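UTP--glucose-1-phosphate uridylyltransferase YngB (Bacillus subtilis, PDB 7O2N) catalyses the formation of UDP-glucose and diphosphate from UTP and glucose 1-phosphate, supplying glycolipid synthesis and wall teichoic acid glucosylation. Local coordinates at residues Lys2-Ala7 with Asp147-Tyr152; Asp66-Ser71 with Ala97-Ile102; His112-Ala117 with Ser215-Ile220; Glu155-Gln160 with Asp232-Val237; Ser199-Met204 with Ala245-Gly250. All coordinates share one frame; numbering follows the deposited sequence.

Contact 1 of 5, residues Lys2-Ala7 with Asp147-Tyr152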
# COMPACT_ATOMS: atom_id res chain seq x y z
N LYS A 2 22.60 3.25 32.64
CA LYS A 2 22.91 3.37 31.21
C LYS A 2 21.71 3.87 30.40
O LYS A 2 20.58 3.47 30.67
CB LYS A 2 23.36 2.01 30.68
CG LYS A 2 24.71 2.00 29.96
CD LYS A 2 25.59 0.83 30.38
CE LYS A 2 24.81 -0.37 30.89
NZ LYS A 2 25.66 -1.55 31.16
N LYS A 3 21.99 4.74 29.40
CA LYS A 3 20.99 5.27 28.49
C LYS A 3 20.55 4.20 27.48
O LYS A 3 21.38 3.43 27.00
CB LYS A 3 21.52 6.55 27.82
N VAL A 4 19.24 4.12 27.18
CA VAL A 4 18.71 3.31 26.09
C VAL A 4 18.98 4.02 24.76
O VAL A 4 18.52 5.15 24.55
CB VAL A 4 17.21 3.01 26.22
CG1 VAL A 4 16.71 2.18 25.05
CG2 VAL A 4 16.85 2.35 27.54
N ARG A 5 19.71 3.31 23.88
CA ARG A 5 20.20 3.89 22.63
C ARG A 5 19.93 2.94 21.45
O ARG A 5 20.07 3.33 20.29
CB ARG A 5 21.68 4.23 22.82
N LYS A 6 19.51 1.70 21.74
CA LYS A 6 19.32 0.70 20.71
C LYS A 6 17.92 0.10 20.80
O LYS A 6 17.36 0.01 21.89
CB LYS A 6 20.37 -0.41 20.84
CG LYS A 6 21.78 -0.07 20.37
CD LYS A 6 22.78 -1.09 20.91
CE LYS A 6 24.04 -1.25 20.09
NZ LYS A 6 24.92 -2.29 20.67
N ALA A 7 17.40 -0.34 19.64
CA ALA A 7 16.06 -0.86 19.48
C ALA A 7 16.05 -2.04 18.50
O ALA A 7 16.87 -2.13 17.59
CB ALA A 7 15.19 0.26 18.98
N ASP A 147 11.56 6.86 29.97
CA ASP A 147 11.59 7.79 31.08
C ASP A 147 11.29 7.04 32.37
O ASP A 147 11.92 7.31 33.40
CB ASP A 147 10.79 9.05 30.76
CG ASP A 147 11.49 9.88 29.71
OD1 ASP A 147 12.51 9.40 29.18
OD2 ASP A 147 11.03 10.99 29.41
N VAL A 148 10.38 6.07 32.31
CA VAL A 148 10.16 5.20 33.45
C VAL A 148 11.40 4.34 33.68
O VAL A 148 11.74 4.06 34.84
CB VAL A 148 8.82 4.43 33.43
CG1 VAL A 148 8.08 4.57 32.11
CG2 VAL A 148 8.92 2.96 33.87
N TYR A 149 12.10 3.95 32.59
CA TYR A 149 13.31 3.16 32.75
C TYR A 149 14.39 3.93 33.50
O TYR A 149 14.93 3.42 34.50
CB TYR A 149 13.87 2.65 31.42
CG TYR A 149 15.07 1.76 31.61
CD1 TYR A 149 14.89 0.45 32.00
CD2 TYR A 149 16.37 2.25 31.47
CE1 TYR A 149 15.97 -0.38 32.25
CE2 TYR A 149 17.46 1.43 31.73
CZ TYR A 149 17.26 0.11 32.11
OH TYR A 149 18.27 -0.77 32.37
N ASP A 150 14.72 5.14 33.00
CA ASP A 150 15.68 6.05 33.62
C ASP A 150 15.56 6.00 35.14
O ASP A 150 16.57 6.09 35.84
CB ASP A 150 15.52 7.49 33.12
CG ASP A 150 16.18 7.80 31.79
OD1 ASP A 150 15.85 8.85 31.21
OD2 ASP A 150 17.00 6.99 31.32
N VAL A 151 14.34 5.84 35.67
CA VAL A 151 14.18 5.88 37.11
C VAL A 151 14.22 4.46 37.68
O VAL A 151 15.18 4.14 38.34
CB VAL A 151 12.99 6.72 37.60
CG1 VAL A 151 12.52 7.77 36.59
CG2 VAL A 151 11.86 5.86 38.12
N TYR A 152 13.23 3.61 37.39
CA TYR A 152 13.15 2.31 38.04
C TYR A 152 14.20 1.32 37.52
O TYR A 152 14.56 0.39 38.24
CB TYR A 152 11.75 1.70 37.95
CG TYR A 152 10.68 2.55 38.57
CD1 TYR A 152 10.13 3.61 37.87
CD2 TYR A 152 10.24 2.30 39.86
CE1 TYR A 152 9.15 4.41 38.44
CE2 TYR A 152 9.26 3.08 40.44
CZ TYR A 152 8.71 4.14 39.72
OH TYR A 152 7.75 4.93 40.27
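K2 and V4, in extended backbone running up to strand 6-11 (V4 phi/psi -77/122°), pass beside Y149, which sits in the last turn of helix 141-152. In this GT-A-type nucleotidyltransferase fold, a central mixed sheet, with a parallel part that includes strand 6-11, is covered by helices, and the contact ties the entry of the N-terminal strand to one of those helices. It is small, burying 112 Å² in total, and it rests on a single ring. Y149 carries its CG anti to the backbone N (chi1 -177°), which sends the phenol away from the helix and across to the incoming chain. There the ring is approached in two ways. The branch CG2 of V4 comes in obliquely, 4.0 Å from CD2 of Y149, an apolar contact in which the two side chains are set at a slant to one another. One atom further round, the backbone O of K2 lies at the ring edge and near its plane, so a carbonyl rather than the lysine side chain does the touching; the amine of K2 heads off to the backbone O of D123. V4 and Y149 also share P125 and V208 as neighbours, which places the pair over strands 125-129 and 206-210. The V4 and Y149 side chains thus meet by van der Waals packing, and the phenol finds its polar partner elsewhere, in a hydrogen bond between its OH and ND2 of N210. At the ring edge, O of K2 stands 3.9 Å from CE2 of Y149.

Contact 2 of 5, residues Asp66-Ser71 with Ala97-Ile102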
# COMPACT_ATOMS: atom_id res chain seq x y z
N ASP A 66 16.14 -1.28 1.30
CA ASP A 66 16.27 -0.33 0.23
C ASP A 66 15.62 0.99 0.64
O ASP A 66 16.17 2.05 0.38
CB ASP A 66 15.66 -0.90 -1.05
CG ASP A 66 16.64 -1.70 -1.89
OD1 ASP A 66 17.90 -1.45 -1.81
OD2 ASP A 66 16.15 -2.56 -2.66
N HIS A 67 14.46 0.91 1.29
CA HIS A 67 13.71 2.10 1.66
C HIS A 67 14.58 3.05 2.47
O HIS A 67 14.49 4.26 2.28
CB HIS A 67 12.42 1.73 2.42
CG HIS A 67 11.50 2.88 2.62
ND1 HIS A 67 10.64 3.35 1.62
CD2 HIS A 67 11.30 3.67 3.71
CE1 HIS A 67 9.97 4.39 2.08
NE2 HIS A 67 10.36 4.61 3.35
N PHE A 68 15.42 2.52 3.35
CA PHE A 68 16.16 3.37 4.26
C PHE A 68 17.58 3.67 3.77
O PHE A 68 18.43 4.08 4.57
CB PHE A 68 16.12 2.78 5.67
CG PHE A 68 14.76 2.74 6.32
CD1 PHE A 68 14.18 3.88 6.86
CD2 PHE A 68 14.06 1.55 6.41
CE1 PHE A 68 12.95 3.82 7.48
CE2 PHE A 68 12.81 1.49 7.02
CZ PHE A 68 12.26 2.62 7.57
N ASP A 69 17.84 3.53 2.47
CA ASP A 69 19.15 3.84 1.91
C ASP A 69 19.00 4.91 0.82
O ASP A 69 17.89 5.35 0.53
CB ASP A 69 19.84 2.54 1.46
CG ASP A 69 21.28 2.70 1.00
OD1 ASP A 69 22.03 3.49 1.64
OD2 ASP A 69 21.65 2.04 0.00
N ARG A 70 20.12 5.35 0.24
CA ARG A 70 20.07 6.29 -0.87
C ARG A 70 19.60 5.57 -2.14
O ARG A 70 20.12 4.51 -2.48
CB ARG A 70 21.45 6.90 -1.10
CG ARG A 70 21.98 7.74 0.05
CD ARG A 70 23.04 8.71 -0.46
NE ARG A 70 22.46 10.01 -0.76
CZ ARG A 70 21.99 10.85 0.16
NH1 ARG A 70 22.04 10.53 1.44
NH2 ARG A 70 21.48 12.01 -0.21
N SER A 71 18.63 6.16 -2.83
CA SER A 71 18.10 5.56 -4.05
C SER A 71 18.59 6.34 -5.28
O SER A 71 17.92 7.27 -5.72
CB SER A 71 16.58 5.48 -4.02
OG SER A 71 16.11 5.18 -2.71
N ALA A 97 18.09 6.82 11.42
CA ALA A 97 18.82 6.04 12.41
C ALA A 97 19.81 5.16 11.67
O ALA A 97 19.80 5.16 10.44
CB ALA A 97 17.86 5.19 13.21
N ASN A 98 20.66 4.45 12.39
CA ASN A 98 21.57 3.52 11.73
C ASN A 98 20.88 2.17 11.72
O ASN A 98 20.70 1.57 12.78
CB ASN A 98 22.91 3.40 12.45
CG ASN A 98 23.67 4.70 12.57
OD1 ASN A 98 23.71 5.50 11.63
ND2 ASN A 98 24.29 4.90 13.72
N ILE A 99 20.50 1.71 10.51
CA ILE A 99 19.64 0.56 10.40
C ILE A 99 20.48 -0.67 10.08
O ILE A 99 21.06 -0.75 9.00
CB ILE A 99 18.57 0.79 9.32
CG1 ILE A 99 17.89 2.15 9.44
CG2 ILE A 99 17.55 -0.33 9.34
CD1 ILE A 99 17.18 2.36 10.75
N HIS A 100 20.50 -1.63 11.01
CA HIS A 100 21.19 -2.91 10.83
C HIS A 100 20.16 -4.00 10.53
O HIS A 100 19.02 -3.88 10.95
CB HIS A 100 21.99 -3.24 12.10
CG HIS A 100 22.93 -2.15 12.52
ND1 HIS A 100 22.53 -0.85 12.71
CD2 HIS A 100 24.25 -2.17 12.78
CE1 HIS A 100 23.56 -0.11 13.06
NE2 HIS A 100 24.62 -0.90 13.12
N TYR A 101 20.57 -5.07 9.83
CA TYR A 101 19.70 -6.21 9.52
C TYR A 101 20.34 -7.54 9.90
O TYR A 101 21.55 -7.74 9.80
CB TYR A 101 19.39 -6.29 8.03
CG TYR A 101 18.80 -5.01 7.54
CD1 TYR A 101 17.46 -4.71 7.77
CD2 TYR A 101 19.59 -4.07 6.92
CE1 TYR A 101 16.93 -3.50 7.36
CE2 TYR A 101 19.07 -2.85 6.51
CZ TYR A 101 17.73 -2.56 6.74
OH TYR A 101 17.20 -1.37 6.32
N ILE A 102 19.51 -8.48 10.31
CA ILE A 102 19.93 -9.85 10.48
C ILE A 102 18.81 -10.71 9.93
O ILE A 102 17.64 -10.33 10.03
CB ILE A 102 20.21 -10.19 11.96
CG1 ILE A 102 20.73 -11.61 12.12
CG2 ILE A 102 19.00 -9.94 12.84
CD1 ILE A 102 22.22 -11.71 12.23
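F68 meets I99 and Y101 through van der Waals packing alone. CB of F68, at the base of its side chain, rests 4.2 Å from CG1 of I99, and the backbones are closest at this same pair, with CA of F68 7.6 Å from CA of I99. The ring is reached by Y101: its OH stands 4.3 Å from CD2 of F68, oblique to the ring, a van der Waals approach. I99 and Y101, two residues apart, project from one side of strand 98-103. That strand runs parallel to 52-57 in the Rossmann-like sheet of the nucleotidyltransferase fold, and F68, the first residue to leave the helical angles of 62-67, packs on it and also touches I38 and V42 of helix 37-47.

Ring packing continues within 66-71, where CD2 of H67 lies over the centre of one F68 face, 4.0 Å above the plane of the F68 ring. Polar bonds stay inside each segment or lead outward. The turn after the helix is closed by N of D69 bonding O of D66, and ND1 of H100 reaches O of N98 weakly, at 131°, and shares that N-H weakly with O of I53. H67 O and S71 OG both accept from NZ of K23 of the second subunit.

Contact 3 of 5, residues His112-Ala117 with Ser215-Ile220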
# COMPACT_ATOMS: atom_id res chain seq x y z
N HIS A 112 12.41 -15.81 20.09
CA HIS A 112 13.57 -16.24 19.32
C HIS A 112 14.19 -15.02 18.65
O HIS A 112 15.39 -14.76 18.79
CB HIS A 112 13.24 -17.38 18.34
CG HIS A 112 14.38 -17.64 17.40
ND1 HIS A 112 14.33 -17.28 16.05
CD2 HIS A 112 15.61 -18.15 17.61
CE1 HIS A 112 15.48 -17.60 15.47
NE2 HIS A 112 16.28 -18.13 16.41
N ALA A 113 13.34 -14.23 17.98
CA ALA A 113 13.71 -13.02 17.26
C ALA A 113 14.49 -12.07 18.16
O ALA A 113 15.49 -11.51 17.73
CB ALA A 113 12.49 -12.35 16.69
N VAL A 114 14.04 -11.91 19.41
CA VAL A 114 14.71 -11.03 20.34
C VAL A 114 16.09 -11.59 20.68
O VAL A 114 17.01 -10.83 20.97
CB VAL A 114 13.84 -10.80 21.59
CG1 VAL A 114 14.53 -9.93 22.64
CG2 VAL A 114 12.48 -10.23 21.21
N LEU A 115 16.23 -12.92 20.65
CA LEU A 115 17.49 -13.54 21.01
C LEU A 115 18.55 -13.23 19.97
O LEU A 115 19.73 -13.06 20.30
CB LEU A 115 17.28 -15.06 21.15
CG LEU A 115 17.15 -15.55 22.59
CD1 LEU A 115 17.21 -17.07 22.65
CD2 LEU A 115 18.21 -14.92 23.50
N CYS A 116 18.11 -13.16 18.70
CA CYS A 116 19.00 -12.86 17.59
C CYS A 116 19.76 -11.57 17.85
O CYS A 116 20.92 -11.43 17.49
CB CYS A 116 18.22 -12.73 16.28
SG CYS A 116 17.46 -14.28 15.70
N ALA A 117 19.10 -10.63 18.55
CA ALA A 117 19.62 -9.30 18.75
C ALA A 117 20.77 -9.28 19.75
O ALA A 117 21.47 -8.27 19.86
CB ALA A 117 18.48 -8.45 19.23
N SER A 215 19.82 -14.15 29.05
CA SER A 215 19.95 -15.33 29.88
C SER A 215 18.56 -15.93 30.09
O SER A 215 18.28 -17.06 29.67
CB SER A 215 20.55 -14.95 31.21
OG SER A 215 21.28 -13.74 31.08
N VAL A 216 17.71 -15.12 30.71
CA VAL A 216 16.32 -15.42 30.99
C VAL A 216 15.69 -16.13 29.78
O VAL A 216 15.11 -17.21 29.93
CB VAL A 216 15.55 -14.14 31.37
CG1 VAL A 216 14.13 -14.46 31.82
CG2 VAL A 216 16.28 -13.32 32.43
N LEU A 217 15.83 -15.52 28.59
CA LEU A 217 15.14 -15.99 27.41
C LEU A 217 15.71 -17.34 26.96
O LEU A 217 14.99 -18.15 26.38
CB LEU A 217 15.19 -14.94 26.29
CG LEU A 217 13.95 -14.06 26.11
CD1 LEU A 217 14.31 -12.71 25.52
CD2 LEU A 217 12.89 -14.74 25.27
N LYS A 218 17.00 -17.56 27.26
CA LYS A 218 17.71 -18.76 26.85
C LYS A 218 17.21 -19.97 27.65
O LYS A 218 16.90 -21.00 27.03
CB LYS A 218 19.23 -18.56 26.87
N THR A 219 17.07 -19.82 28.98
CA THR A 219 16.70 -20.93 29.86
C THR A 219 15.31 -21.47 29.53
O THR A 219 15.14 -22.68 29.37
CB THR A 219 16.76 -20.58 31.35
OG1 THR A 219 15.96 -19.41 31.55
CG2 THR A 219 18.17 -20.42 31.87
N ILE A 220 14.33 -20.56 29.44
CA ILE A 220 12.93 -20.83 29.11
C ILE A 220 12.84 -21.82 27.93
O ILE A 220 11.86 -22.56 27.81
CB ILE A 220 12.20 -19.52 28.74
CG1 ILE A 220 12.52 -18.33 29.66
CG2 ILE A 220 10.70 -19.73 28.56
CD1 ILE A 220 12.08 -18.51 31.09
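L217 is met by V114 and L115 through two different parts of its side chain. Its terminal CD1 lies 4.0 Å from CG1 of V114, the two side chains crossing at about a right angle, while its CB lies 4.1 Å from CD2 of L115. The leucines slide past each other in opposite directions, so that the end of L115 reaches the base of L217. CG1, standing anti to the backbone N (chi1 177°), is the branch of V114 that meets L217.

Behind these side chains are two helices, 109-116 and 213-219, whose backbones come nearest at L115 and L217, with CA atoms 7.2 Å apart. V114 and L115 are consecutive and both project toward the opposite helix, which is how one leucine can engage two neighbours. Further out, I228 touches both L115 and L217, and A233 of helix 230-240 touches L217, so the pair is part of a wider apolar cluster. S215 is turned away from the interface and bonds O of S212 through its OG.

With 179 Å² buried and aliphatic carbons alone making the closest approaches, cohesion here comes from dispersion and from exclusion of water, and no directional bond between the two segments adds to this packing.

Contact 4 of 5, residues Glu155-Gln160 with Asp232-Val237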
# COMPACT_ATOMS: atom_id res chain seq x y z
N GLU A 155 12.74 -3.83 33.68
CA GLU A 155 12.04 -4.10 32.44
C GLU A 155 10.70 -3.37 32.48
O GLU A 155 9.84 -3.73 33.26
CB GLU A 155 11.84 -5.61 32.25
CG GLU A 155 13.07 -6.37 31.78
CD GLU A 155 14.21 -6.62 32.76
OE1 GLU A 155 14.05 -6.32 33.97
OE2 GLU A 155 15.28 -7.12 32.31
N VAL A 156 10.57 -2.32 31.65
CA VAL A 156 9.34 -1.54 31.53
C VAL A 156 8.55 -1.97 30.29
O VAL A 156 9.11 -2.29 29.25
CB VAL A 156 9.60 -0.01 31.59
CG1 VAL A 156 11.05 0.38 31.84
CG2 VAL A 156 8.98 0.79 30.46
N VAL A 157 7.22 -2.01 30.44
CA VAL A 157 6.27 -2.38 29.39
C VAL A 157 5.39 -1.17 29.09
O VAL A 157 5.09 -0.38 29.98
CB VAL A 157 5.43 -3.60 29.81
CG1 VAL A 157 3.98 -3.44 29.44
CG2 VAL A 157 5.95 -4.92 29.28
N GLY A 158 4.98 -1.01 27.83
CA GLY A 158 4.08 0.04 27.39
C GLY A 158 2.64 -0.45 27.29
O GLY A 158 2.36 -1.45 26.62
N VAL A 159 1.72 0.26 27.98
CA VAL A 159 0.35 -0.21 28.16
C VAL A 159 -0.66 0.90 27.89
O VAL A 159 -0.35 2.11 27.90
CB VAL A 159 0.11 -0.85 29.54
CG1 VAL A 159 0.77 -2.22 29.66
CG2 VAL A 159 0.47 0.06 30.72
N GLN A 160 -1.88 0.43 27.61
CA GLN A 160 -3.11 1.20 27.52
C GLN A 160 -4.29 0.26 27.85
O GLN A 160 -4.18 -0.96 27.73
CB GLN A 160 -3.25 1.82 26.12
CG GLN A 160 -2.49 3.12 25.94
CD GLN A 160 -2.86 3.75 24.62
OE1 GLN A 160 -3.44 3.07 23.77
NE2 GLN A 160 -2.55 5.03 24.45
N ASP A 232 6.65 -14.95 28.67
CA ASP A 232 7.09 -15.92 29.67
C ASP A 232 8.41 -15.49 30.31
O ASP A 232 8.70 -15.84 31.45
CB ASP A 232 7.09 -17.33 29.08
CG ASP A 232 5.75 -17.72 28.47
OD1 ASP A 232 4.79 -16.90 28.51
OD2 ASP A 232 5.67 -18.84 27.93
N ALA A 233 9.20 -14.71 29.56
CA ALA A 233 10.49 -14.25 30.05
C ALA A 233 10.28 -13.01 30.91
O ALA A 233 11.12 -12.66 31.73
CB ALA A 233 11.42 -13.97 28.91
N LEU A 234 9.15 -12.35 30.71
CA LEU A 234 8.79 -11.28 31.62
C LEU A 234 8.22 -11.90 32.89
O LEU A 234 8.38 -11.36 33.98
CB LEU A 234 7.84 -10.31 30.91
CG LEU A 234 8.47 -9.51 29.76
CD1 LEU A 234 7.43 -8.66 29.05
CD2 LEU A 234 9.60 -8.62 30.26
N ARG A 235 7.62 -13.09 32.75
CA ARG A 235 7.04 -13.82 33.87
C ARG A 235 8.14 -14.26 34.83
O ARG A 235 8.02 -14.03 36.04
CB ARG A 235 6.25 -15.04 33.38
CG ARG A 235 4.87 -14.70 32.85
CD ARG A 235 4.06 -15.91 32.42
NE ARG A 235 3.75 -16.79 33.54
CZ ARG A 235 2.66 -16.71 34.29
NH1 ARG A 235 1.74 -15.79 34.03
NH2 ARG A 235 2.47 -17.56 35.28
N GLU A 236 9.18 -14.90 34.29
CA GLU A 236 10.26 -15.46 35.09
C GLU A 236 11.13 -14.34 35.66
O GLU A 236 11.90 -14.59 36.59
CB GLU A 236 11.05 -16.52 34.31
N VAL A 237 10.99 -13.11 35.14
CA VAL A 237 11.62 -11.93 35.73
C VAL A 237 10.74 -11.45 36.88
O VAL A 237 11.22 -10.79 37.80
CB VAL A 237 11.90 -10.80 34.72
CG1 VAL A 237 12.09 -9.44 35.38
CG2 VAL A 237 13.10 -11.09 33.83
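L234 supplies the apolar part of this contact, using both of its methyl branches. CD1 lies 4.0 Å from CG2 of V157, the two side chains set at an angle, and CD2 lies 4.2 Å from CB of E155, just ahead of strand 156-161. CA of L234 is 7.9 Å from CA of E155, the closest backbone approach. With CG anti to its carbonyl carbon (chi1 -68°), L234 brings its branched end back to the strand although its first bond does not aim there.

The second kind of contact is between a carboxylate and a methyl group. E155 is bent at chi2 (74°), and OE1 comes to 3.9 Å from CG1 of V237, crossing that side chain at about a right angle; this is packing, with no polar bond between them. The other oxygen, OE2, accepts a weak hydrogen bond from the backbone N of N210, which gives the buried carboxylate a polar partner.

Y207 and L209 of the adjoining strand 206-210 extend the surface on which L234 lies. V156 points the other way, onto L145, V148 and Y149 of helix 141-152. A sheet with helices on both faces, here 230-240 on one and 141-152 on the other, is characteristic of the alpha/beta/alpha sandwich of GT-A nucleotidyltransferases.

Contact 5 of 5, residues Ser199-Met204 with Ala245-Gly250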
# COMPACT_ATOMS: atom_id res chain seq x y z
N SER A 199 -6.87 -8.06 34.56
CA SER A 199 -7.03 -6.63 34.39
C SER A 199 -7.59 -6.33 32.99
O SER A 199 -7.82 -7.25 32.20
CB SER A 199 -5.74 -5.90 34.69
OG SER A 199 -5.42 -4.92 33.71
N GLU A 200 -7.81 -5.04 32.71
CA GLU A 200 -8.19 -4.64 31.37
C GLU A 200 -7.08 -3.76 30.76
O GLU A 200 -7.35 -2.93 29.89
CB GLU A 200 -9.61 -4.06 31.40
N ILE A 201 -5.83 -3.98 31.20
CA ILE A 201 -4.65 -3.25 30.75
C ILE A 201 -3.76 -4.15 29.87
O ILE A 201 -3.17 -5.12 30.36
CB ILE A 201 -3.85 -2.70 31.95
CG1 ILE A 201 -4.67 -1.73 32.81
CG2 ILE A 201 -2.52 -2.11 31.50
CD1 ILE A 201 -4.52 -0.28 32.43
N ALA A 202 -3.60 -3.75 28.60
CA ALA A 202 -2.90 -4.54 27.59
C ALA A 202 -1.60 -3.87 27.15
O ALA A 202 -1.49 -2.63 27.12
CB ALA A 202 -3.82 -4.78 26.42
N VAL A 203 -0.60 -4.71 26.82
CA VAL A 203 0.72 -4.23 26.41
C VAL A 203 0.67 -3.95 24.92
O VAL A 203 0.18 -4.78 24.14
CB VAL A 203 1.87 -5.20 26.77
CG1 VAL A 203 1.68 -5.80 28.16
CG2 VAL A 203 2.03 -6.31 25.73
N MET A 204 1.23 -2.79 24.53
CA MET A 204 1.05 -2.29 23.17
C MET A 204 2.36 -2.34 22.39
O MET A 204 2.87 -1.29 21.96
CB MET A 204 0.46 -0.87 23.18
CG MET A 204 -0.79 -0.73 24.05
SD MET A 204 -2.34 -1.35 23.31
CE MET A 204 -1.78 -2.84 22.50
N ALA A 245 5.20 -0.66 34.30
CA ALA A 245 4.47 -0.38 33.08
C ALA A 245 4.10 1.10 33.02
O ALA A 245 3.69 1.70 34.01
CB ALA A 245 3.24 -1.25 33.01
N ARG A 246 4.27 1.70 31.84
CA ARG A 246 3.82 3.06 31.61
C ARG A 246 2.45 3.02 30.93
O ARG A 246 2.25 2.28 29.97
CB ARG A 246 4.83 3.79 30.72
CG ARG A 246 4.35 5.15 30.23
CD ARG A 246 4.70 6.12 31.33
NE ARG A 246 4.82 7.49 30.86
CZ ARG A 246 3.78 8.28 30.64
NH1 ARG A 246 2.56 7.81 30.84
NH2 ARG A 246 3.96 9.52 30.22
N LEU A 247 1.50 3.81 31.45
CA LEU A 247 0.30 4.12 30.68
C LEU A 247 0.71 5.16 29.65
O LEU A 247 1.40 6.13 29.97
CB LEU A 247 -0.79 4.64 31.61
CG LEU A 247 -2.20 4.69 31.02
CD1 LEU A 247 -2.96 3.36 31.17
CD2 LEU A 247 -2.99 5.83 31.63
N LEU A 248 0.32 4.92 28.40
CA LEU A 248 0.82 5.71 27.29
C LEU A 248 -0.15 6.85 26.98
O LEU A 248 -1.36 6.64 26.85
CB LEU A 248 0.99 4.79 26.09
CG LEU A 248 2.09 3.74 26.21
CD1 LEU A 248 1.87 2.60 25.24
CD2 LEU A 248 3.45 4.37 25.99
N GLU A 249 0.42 8.03 26.74
CA GLU A 249 -0.33 9.25 26.59
C GLU A 249 -1.16 9.28 25.30
O GLU A 249 -2.33 9.65 25.35
CB GLU A 249 0.56 10.47 26.82
CG GLU A 249 0.18 11.69 26.01
CD GLU A 249 1.18 12.12 24.95
OE1 GLU A 249 2.38 12.25 25.29
OE2 GLU A 249 0.77 12.35 23.81
N GLY A 250 -0.59 8.88 24.16
CA GLY A 250 -1.15 9.30 22.88
C GLY A 250 -2.37 8.53 22.35
O GLY A 250 -2.94 7.66 23.02
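No ring and no planar polar group lies between I201 and L247 or between M204 and L248, so there is no face or edge to assign and the interface is aliphatic. The contact has two separate points. At the first, CD1 of I201 and CD1 of L247 are 4.2 Å apart, methyl against methyl, the side chains crossing at about a right angle. L247 reaches this place with CG anti to its backbone N (chi1 -166°). At the second, CB of M204 is 4.3 Å from CD1 of L248; beyond CB the thioether leads away, so sulfur takes no part.

The backbones stay wide apart, with CA of I201 8.9 Å from CA of L247, a spacing compatible with a strand in between and too large for direct pairing. A turn introduces the first segment: OG of S199 accepts from N of I201 at 2.7 Å and 141°, an ST turn just ahead of strand 201-204.

The intervening strand is 156-161, antiparallel to 201-204 and parallel to 244-247; I201 touches V159 on it, and Q160 NE2 bonds O of L248. I201 also lies on I173 of strand 171-175, whereas L248 packs against Q144 and L145 of helix 141-152.

How the contacts relate
Contacts 1, 2, 4 and 5 all reach the large mixed sheet, while contact 3 joins two helices. Contact 4 is the hub: its centre lies 12 Å from that of contact 5, 14 Å from contact 3 and 15 Å from contact 1, and it touches all three. Strand 156-161 follows helix 141-152 of contact 1 and lies between the two strands of contact 5; helix 230-240 packs on helix 213-219 of contact 3. Contact 2 stands apart, about 30 Å between centres from contact 5, near the second subunit. In sequence, contact 2 falls between the segments of contact 1, contact 3 crosses contact 1, and contacts 3, 4 and 5 interleave, joining segments far apart in sequence into one nucleotidyltransferase domain.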